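Local coordinates for protein enoyl-CoA hydratase/isomerase (Mycobacterium abscessus, PDB 3QXZ) that probably hydrates or isomerises the double bond of enoyl-CoA thioesters in fatty acid metabolism, at residues Trp217-Thr222 / Ala227-Arg232. Residues are numbered along the deposited sequence; the frame is centred on the assembly and turned at random.
Sequences WDAQMT and AEVAAR
R232 reaches from helix 226-241 to D218 on helix 206-222 and closes a salt bridge. The guanidinium arrives end-on, and both terminal nitrogens converge on one carboxylate oxygen. R232 NH1 lies 3.0 Å from D218 OD2. R232 NH2 is likewise 3.0 Å from D218 OD2, with an N-H...O angle of 146°. The oxygen sits in the guanidinium plane, at its edge. NH1 uses the anti lone pair of OD2, the one turned away from OD1. NH2 comes in on the same anti side but out of the carboxylate plane. The side chains cross at about a right angle, and the carboxylate and guanidinium planes are 63° apart. In R232, CG is anti to the backbone N (chi1 -162°), and the chain bends at chi2 and chi3 on its way to the carboxylate. The other oxygen, D218 OD1, pairs with R214 one turn earlier on the same helix.

Beside this bridge is a small apolar contact. A219 CB touches V229 CG2 at 3.8 Å. The CA atoms of A219 and V229, 6.8 Å apart, are the nearest CA pair between the two segments. M224, in the connecting loop, packs on both. V229 also meets L145 of the second subunit, which places this helical hairpin at the trimer interface.

Within 217-222, T222 OG1 donates to D218 O at 2.8 Å, from above the carbonyl plane. D218 O also accepts the backbone bond from T222 N.

The contact joins two consecutive helices in the C-terminal helical part of the crotonase fold. Its chemistry is a two-point grip on one oxygen beside a single apolar contact. With an arginine at each carboxylate oxygen, D218 is probably held as the anion.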
loop_
_atom_site.group_PDB
_atom_site.type_symbol
_atom_site.label_atom_id
_atom_site.label_comp_id
_atom_site.label_asym_id
_atom_site.label_seq_id
_atom_site.Cartn_x
_atom_site.Cartn_y
_atom_site.Cartn_z
ATOM N N TRP A 217 -0.935 -14.257 -1.052
ATOM C CA TRP A 217 -1.771 -14.100 0.123
ATOM C C TRP A 217 -1.187 -14.756 1.371
ATOM O O TRP A 217 -1.296 -14.161 2.454
ATOM C CB TRP A 217 -3.188 -14.583 -0.156
ATOM C CG TRP A 217 -3.980 -13.650 -1.007
ATOM C CD1 TRP A 217 -4.434 -13.856 -2.286
ATOM C CD2 TRP A 217 -4.422 -12.347 -0.624
ATOM N NE1 TRP A 217 -5.133 -12.745 -2.726
ATOM C CE2 TRP A 217 -5.148 -11.812 -1.717
ATOM C CE3 TRP A 217 -4.285 -11.575 0.552
ATOM C CZ2 TRP A 217 -5.746 -10.556 -1.669
ATOM C CZ3 TRP A 217 -4.884 -10.321 0.595
ATOM C CH2 TRP A 217 -5.588 -9.812 -0.521
ATOM N N ASP A 218 -0.586 -15.950 1.272
ATOM C CA ASP A 218 0.040 -16.540 2.476
ATOM C C ASP A 218 1.071 -15.603 3.053
ATOM O O ASP A 218 1.176 -15.472 4.274
ATOM C CB ASP A 218 0.740 -17.876 2.207
ATOM C CG ASP A 218 -0.222 -19.048 1.991
ATOM O OD1 ASP A 218 -1.444 -18.952 2.268
ATOM O OD2 ASP A 218 0.280 -20.084 1.549
ATOM N N ALA A 219 1.833 -14.942 2.181
ATOM C CA ALA A 219 2.872 -14.034 2.650
ATOM C C ALA A 219 2.265 -12.873 3.448
ATOM O O ALA A 219 2.790 -12.487 4.494
ATOM C CB ALA A 219 3.747 -13.552 1.474
ATOM N N GLN A 220 1.129 -12.352 2.967
ATOM C CA GLN A 220 0.402 -11.301 3.694
ATOM C C GLN A 220 -0.194 -11.824 4.988
ATOM O O GLN A 220 -0.066 -11.175 6.035
ATOM C CB GLN A 220 -0.711 -10.692 2.818
ATOM C CG GLN A 220 -0.242 -9.988 1.569
ATOM C CD GLN A 220 0.532 -8.752 1.880
ATOM O OE1 GLN A 220 0.170 -7.994 2.790
ATOM N NE2 GLN A 220 1.585 -8.486 1.111
ATOM N N MET A 221 -0.843 -12.981 4.937
ATOM C CA MET A 221 -1.551 -13.526 6.097
ATOM C C MET A 221 -0.641 -13.853 7.272
ATOM O O MET A 221 -1.032 -13.685 8.442
ATOM C CB MET A 221 -2.299 -14.802 5.705
ATOM C CG MET A 221 -3.495 -14.535 4.778
ATOM S SD MET A 221 -4.032 -16.033 3.919
ATOM C CE MET A 221 -4.658 -16.977 5.290
ATOM N N THR A 222 0.568 -14.315 6.971
ATOM C CA THR A 222 1.483 -14.822 7.984
ATOM C C THR A 222 2.681 -13.904 8.203
ATOM O O THR A 222 3.528 -14.218 9.046
ATOM C CB THR A 222 2.016 -16.235 7.643
ATOM O OG1 THR A 222 2.782 -16.181 6.433
ATOM C CG2 THR A 222 0.881 -17.247 7.506
ATOM N N ALA A 227 13.192 -13.051 2.623
ATOM C CA ALA A 227 13.949 -14.277 2.381
ATOM C C ALA A 227 13.012 -15.476 2.277
ATOM O O ALA A 227 13.244 -16.362 1.454
ATOM C CB ALA A 227 14.972 -14.497 3.492
ATOM N N GLU A 228 11.988 -15.535 3.118
ATOM C CA GLU A 228 11.019 -16.653 3.066
ATOM C C GLU A 228 10.204 -16.639 1.770
ATOM O O GLU A 228 9.965 -17.700 1.156
ATOM C CB GLU A 228 10.091 -16.599 4.267
ATOM C CG GLU A 228 10.810 -16.937 5.565
ATOM C CD GLU A 228 10.000 -16.592 6.799
ATOM O OE1 GLU A 228 8.988 -15.888 6.733
ATOM O OE2 GLU A 228 10.400 -17.071 7.884
ATOM N N VAL A 229 9.759 -15.472 1.316
ATOM C CA VAL A 229 9.051 -15.385 0.045
ATOM C C VAL A 229 9.984 -15.793 -1.109
ATOM O O VAL A 229 9.563 -16.533 -2.020
ATOM C CB VAL A 229 8.476 -13.971 -0.206
ATOM C CG1 VAL A 229 7.774 -13.925 -1.579
ATOM C CG2 VAL A 229 7.457 -13.605 0.875
ATOM N N ALA A 230 11.236 -15.336 -1.083
ATOM C CA ALA A 230 12.177 -15.670 -2.166
ATOM C C ALA A 230 12.386 -17.184 -2.238
ATOM O O ALA A 230 12.414 -17.774 -3.332
ATOM C CB ALA A 230 13.499 -14.964 -1.960
ATOM N N ALA A 231 12.515 -17.821 -1.071
ATOM C CA ALA A 231 12.670 -19.285 -1.037
ATOM C C ALA A 231 11.419 -19.983 -1.575
ATOM O O ALA A 231 11.539 -20.970 -2.301
ATOM C CB ALA A 231 13.003 -19.766 0.365
ATOM N N ARG A 232 10.224 -19.495 -1.246
ATOM C CA ARG A 232 9.027 -20.148 -1.776
ATOM C C ARG A 232 8.863 -19.951 -3.264
ATOM O O ARG A 232 8.375 -20.849 -3.933
ATOM C CB ARG A 232 7.732 -19.803 -1.015
ATOM C CG ARG A 232 6.711 -20.874 -1.387
ATOM C CD ARG A 232 5.241 -20.616 -1.445
ATOM N NE ARG A 232 4.752 -20.472 -0.106
ATOM C CZ ARG A 232 3.459 -20.389 0.279
ATOM N NH1 ARG A 232 3.240 -20.177 1.548
ATOM N NH2 ARG A 232 2.412 -20.474 -0.544
#